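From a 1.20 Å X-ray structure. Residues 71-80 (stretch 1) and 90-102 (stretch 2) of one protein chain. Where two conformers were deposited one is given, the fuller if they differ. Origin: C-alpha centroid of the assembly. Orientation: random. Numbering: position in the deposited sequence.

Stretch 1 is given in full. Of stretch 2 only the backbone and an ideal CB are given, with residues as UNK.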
# COMPACT_ATOMS: atom_id res chain seq x y z
N ASN A 71 0.79 13.80 -2.15
CA ASN A 71 0.58 14.34 -3.47
C ASN A 71 1.07 15.78 -3.65
O ASN A 71 0.93 16.36 -4.74
CB ASN A 71 -0.94 14.21 -3.78
CG ASN A 71 -1.30 12.92 -4.38
OD1 ASN A 71 -0.53 12.19 -5.02
ND2 ASN A 71 -2.53 12.57 -4.09
N SER A 72 1.65 16.36 -2.61
CA SER A 72 2.11 17.75 -2.66
C SER A 72 3.57 17.84 -3.11
O SER A 72 4.33 16.88 -3.00
CB SER A 72 1.99 18.41 -1.29
OG SER A 72 0.64 18.36 -0.85
N ASP A 73 3.95 19.01 -3.60
CA ASP A 73 5.29 19.26 -4.13
C ASP A 73 6.31 19.52 -3.02
O ASP A 73 6.84 20.63 -2.87
CB ASP A 73 5.28 20.47 -5.09
CG ASP A 73 4.74 20.19 -6.47
OD1 ASP A 73 4.35 19.06 -6.79
OD2 ASP A 73 4.74 21.18 -7.25
N PHE A 74 6.62 18.48 -2.25
CA PHE A 74 7.68 18.52 -1.25
C PHE A 74 8.83 17.58 -1.66
O PHE A 74 9.41 16.86 -0.84
CB PHE A 74 7.17 18.15 0.13
CG PHE A 74 6.22 19.15 0.74
CD1 PHE A 74 4.93 18.79 1.06
CD2 PHE A 74 6.62 20.45 1.02
CE1 PHE A 74 4.07 19.65 1.66
CE2 PHE A 74 5.76 21.33 1.61
CZ PHE A 74 4.48 20.94 1.92
N ASN A 75 9.16 17.61 -2.94
CA ASN A 75 10.24 16.79 -3.47
C ASN A 75 10.02 15.32 -3.11
O ASN A 75 10.92 14.65 -2.58
CB ASN A 75 11.60 17.30 -2.95
CG ASN A 75 12.77 16.63 -3.63
OD1 ASN A 75 12.65 16.11 -4.74
ND2 ASN A 75 13.92 16.69 -2.99
N LEU A 76 8.84 14.82 -3.41
CA LEU A 76 8.48 13.44 -3.13
C LEU A 76 9.49 12.49 -3.73
O LEU A 76 9.84 12.58 -4.91
CB LEU A 76 7.09 13.11 -3.73
CG LEU A 76 6.51 11.72 -3.36
CD1 LEU A 76 5.98 11.77 -1.97
CD2 LEU A 76 5.42 11.29 -4.35
N ARG A 77 9.95 11.56 -2.91
CA ARG A 77 10.83 10.48 -3.36
C ARG A 77 10.00 9.20 -3.40
O ARG A 77 9.36 8.82 -2.41
CB ARG A 77 12.02 10.31 -2.40
CG ARG A 77 12.93 9.15 -2.75
CD ARG A 77 14.16 9.01 -1.82
NE ARG A 77 15.06 7.90 -2.20
CZ ARG A 77 14.92 6.64 -1.77
NH1 ARG A 77 13.93 6.29 -0.95
NH2 ARG A 77 15.76 5.71 -2.17
N GLN A 78 10.02 8.54 -4.55
CA GLN A 78 9.26 7.31 -4.79
C GLN A 78 10.17 6.30 -5.44
O GLN A 78 10.80 6.61 -6.46
CB GLN A 78 8.13 7.58 -5.80
CG GLN A 78 7.10 8.54 -5.36
CD GLN A 78 5.86 8.36 -6.14
OE1 GLN A 78 4.97 7.65 -5.69
NE2 GLN A 78 5.78 8.98 -7.31
N VAL A 79 10.24 5.10 -4.88
CA VAL A 79 10.96 4.02 -5.51
C VAL A 79 10.30 2.71 -5.15
O VAL A 79 9.74 2.57 -4.06
CB VAL A 79 12.45 4.03 -5.17
CG1 VAL A 79 12.66 3.72 -3.76
CG2 VAL A 79 13.22 3.08 -6.08
N ALA A 80 10.37 1.77 -6.07
CA ALA A 80 9.80 0.45 -5.89
C ALA A 80 10.73 -0.62 -6.40
O ALA A 80 11.42 -0.43 -7.40
CB ALA A 80 8.43 0.32 -6.59
N UNK A 90 7.71 -3.97 -2.83
CA UNK A 90 8.40 -3.23 -1.77
C UNK A 90 8.59 -1.82 -2.31
O UNK A 90 9.22 -1.64 -3.34
CB UNK A 90 9.73 -3.88 -1.38
N UNK A 91 8.01 -0.82 -1.66
CA UNK A 91 8.09 0.52 -2.17
C UNK A 91 8.14 1.53 -1.05
O UNK A 91 7.71 1.28 0.07
CB UNK A 91 6.91 0.81 -3.09
N UNK A 92 8.68 2.70 -1.40
CA UNK A 92 8.82 3.81 -0.48
C UNK A 92 8.28 5.06 -1.14
O UNK A 92 8.55 5.29 -2.33
CB UNK A 92 10.28 4.00 -0.06
N UNK A 93 7.57 5.88 -0.38
CA UNK A 93 6.98 7.11 -0.86
C UNK A 93 7.01 8.08 0.29
O UNK A 93 6.37 7.84 1.31
CB UNK A 93 5.56 6.90 -1.39
N UNK A 94 7.75 9.17 0.14
CA UNK A 94 7.98 10.07 1.27
C UNK A 94 8.35 11.46 0.82
O UNK A 94 9.10 11.65 -0.13
CB UNK A 94 9.08 9.52 2.18
N UNK A 95 7.86 12.44 1.55
CA UNK A 95 8.30 13.81 1.34
C UNK A 95 9.75 14.00 1.80
O UNK A 95 10.15 13.48 2.83
CB UNK A 95 7.38 14.78 2.08
N UNK A 96 10.52 14.79 1.04
CA UNK A 96 11.89 15.11 1.37
C UNK A 96 12.02 16.51 1.95
O UNK A 96 12.84 16.75 2.82
CB UNK A 96 12.77 14.97 0.13
N UNK A 97 11.21 17.45 1.46
CA UNK A 97 11.29 18.85 1.90
C UNK A 97 10.50 19.03 3.18
O UNK A 97 9.43 19.67 3.22
CB UNK A 97 10.77 19.80 0.82
N UNK A 98 11.03 18.44 4.25
CA UNK A 98 10.29 18.35 5.51
C UNK A 98 10.17 19.66 6.26
O UNK A 98 9.16 19.89 6.92
CB UNK A 98 10.96 17.32 6.42
N UNK A 99 11.19 20.50 6.21
CA UNK A 99 11.10 21.80 6.86
C UNK A 99 9.87 22.56 6.33
O UNK A 99 9.06 23.08 7.10
CB UNK A 99 12.38 22.61 6.63
N UNK A 100 9.72 22.58 5.02
CA UNK A 100 8.60 23.27 4.40
C UNK A 100 7.27 22.61 4.73
O UNK A 100 6.28 23.29 4.97
CB UNK A 100 8.79 23.32 2.88
N UNK A 101 7.25 21.28 4.78
CA UNK A 101 6.03 20.56 5.16
C UNK A 101 5.62 20.90 6.58
O UNK A 101 4.45 21.18 6.85
CB UNK A 101 6.23 19.05 5.02
N UNK A 102 6.57 20.88 7.51
CA UNK A 102 6.25 21.28 8.88
C UNK A 102 5.70 22.70 8.96
O UNK A 102 4.74 22.98 9.67
CB UNK A 102 7.49 21.16 9.76

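Position 90 lies in a strand that begins earlier in the chain and runs antiparallel to 77-80, the axes at 177° and 4.7 Å apart at closest. Its CB points sideways, with nothing of stretch 1 within 5.5 Å, so stretch 1 hardly limits the choice. The residue is N90.

At 91 the ideal CB lies 3.8 Å from A80 CB, on the same sheet face. A80 is small and leaves room, so many side chains, particularly apolar or β-branched ones, would suit. F91 is deposited; with chi1 in p the ring leads away from stretch 1.

Position 92 pairs with V79 through two backbone bonds, 92 N to V79 O at 2.9 Å and V79 N to 92 O at 3.1 Å. Its CB shares a face with V79 and R77 and lies 4.4 Å from R77 NH1. Small polar, acidic or β-branched residues all seem reasonable. S92 occurs, in two conformers; in the one given, OG lies near the guanidinium plane, 4.2 Å from R77 NH1, too far for a hydrogen bond.

At 93 the CB is on the opposite face, 4.4 Å from Q78 OE1 and 4.9 Å from L76 CD1. A long chain with an apolar stem and a donor at its tip would exploit both. K93, all t, passes L76 CD1 with CG at 4.1 Å. Its NZ donates to two waters: water 1 (2.8 Å) in turn donates to N71 OD1 (2.6 Å), and water 3 (2.7 Å) to Q78 OE1 (2.7 Å).

Position 94 bonds R77 both ways, R77 N to 94 O at 2.9 Å and 94 N to R77 O at 3.0 Å. The ideal CB is 4.6 Å from R77 O; small or β-branched residues would suit. A94 is found.

At 95 the CB points sideways but lies 3.9 Å from F74 CB and 5.2 Å from L76 CD1, while S72 N offers a donor farther along. Leucine or an aromatic could use the apolar surface; a hydroxyl at the tip could also reach the amide. Y95 does both: CD2 lies 3.7 Å from F74 CB and 3.8 Å from L76 CD1, the F74 edge meets its ring face (centroids 5.0 Å, planes 72°), and S72 N donates to OH at 3.0 Å.

Positions 96 and 97 both donate their N to F74 O at 3.0 Å. At 96 the CB is 3.3 Å from N75 O, which is tight; a compact chain is favoured. V96 places CG2 3.8 Å from R77 CB.

At 97, just before a helix, the CB is 4.6 Å from N75 CB; serine, threonine, aspartate or asparagine would suit. S97 OG shares water 2 with N75 ND2 (2.7 and 2.9 Å), without capping the helix.

Positions 98, 99 and 102 point away, and 100, its CB 3.8 Å from F74 CE2, tolerates many residues: L98, D99, R102 and D100.

At 101 the CB lies 4.0 Å from F74 CZ, inviting apolar or aromatic groups. Y101 CB sits over the F74 face, 3.8 Å from its centroid.

Stretch 2 (90-102) NFSKAYVSLDDYR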
# COMPACT_ATOMS: atom_id res chain seq x y z
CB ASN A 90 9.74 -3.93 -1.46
CG ASN A 90 10.59 -3.31 -0.33
OD1 ASN A 90 11.41 -4.05 0.34
ND2 ASN A 90 10.62 -2.04 -0.24
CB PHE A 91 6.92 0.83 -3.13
CG PHE A 91 5.56 0.64 -2.52
CD1 PHE A 91 4.89 1.69 -1.91
CD2 PHE A 91 4.93 -0.61 -2.55
CE1 PHE A 91 3.64 1.48 -1.33
CE2 PHE A 91 3.68 -0.81 -2.00
CZ PHE A 91 3.05 0.25 -1.41
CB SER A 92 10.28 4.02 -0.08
OG SER A 92 10.39 5.02 0.93
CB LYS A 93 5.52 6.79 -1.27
CG LYS A 93 4.76 7.84 -1.96
CD LYS A 93 3.41 7.30 -2.45
CE LYS A 93 2.69 8.34 -3.19
NZ LYS A 93 1.45 7.78 -3.73
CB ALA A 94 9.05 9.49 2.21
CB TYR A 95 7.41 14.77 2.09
CG TYR A 95 5.97 14.88 1.59
CD1 TYR A 95 4.95 15.15 2.49
CD2 TYR A 95 5.64 14.82 0.24
CE1 TYR A 95 3.64 15.35 2.05
CE2 TYR A 95 4.34 15.00 -0.18
CZ TYR A 95 3.36 15.26 0.72
OH TYR A 95 2.08 15.44 0.25
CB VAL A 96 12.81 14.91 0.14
CG1 VAL A 96 14.25 15.36 0.42
CG2 VAL A 96 12.77 13.45 -0.31
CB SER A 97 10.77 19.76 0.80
OG SER A 97 11.56 19.66 -0.36
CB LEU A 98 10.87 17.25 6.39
CG LEU A 98 10.74 15.83 5.83
CD1 LEU A 98 11.40 14.82 6.76
CD2 LEU A 98 9.27 15.45 5.61
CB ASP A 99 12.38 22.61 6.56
CG ASP A 99 13.65 22.06 7.18
OD1 ASP A 99 13.59 21.18 8.04
OD2 ASP A 99 14.75 22.53 6.78
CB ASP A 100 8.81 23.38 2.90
CG ASP A 100 9.95 24.33 2.54
OD1 ASP A 100 10.28 25.24 3.34
OD2 ASP A 100 10.51 24.12 1.47
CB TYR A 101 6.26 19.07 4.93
CG TYR A 101 5.11 18.14 5.27
CD1 TYR A 101 3.81 18.39 4.87
CD2 TYR A 101 5.35 16.99 5.97
CE1 TYR A 101 2.79 17.51 5.16
CE2 TYR A 101 4.34 16.09 6.26
CZ TYR A 101 3.06 16.34 5.86
OH TYR A 101 2.02 15.48 6.12
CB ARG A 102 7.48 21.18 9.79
CG ARG A 102 7.96 19.79 10.00
CD ARG A 102 8.95 19.67 11.14
NE ARG A 102 10.15 20.48 10.92
CZ ARG A 102 11.22 20.10 10.25
NH1 ARG A 102 11.29 18.91 9.70
NH2 ARG A 102 12.26 20.92 10.15
O HOH W 1 -0.33 9.91 -3.74
O HOH W 2 14.01 18.74 -0.92
O HOH W 3 2.61 6.28 -5.69
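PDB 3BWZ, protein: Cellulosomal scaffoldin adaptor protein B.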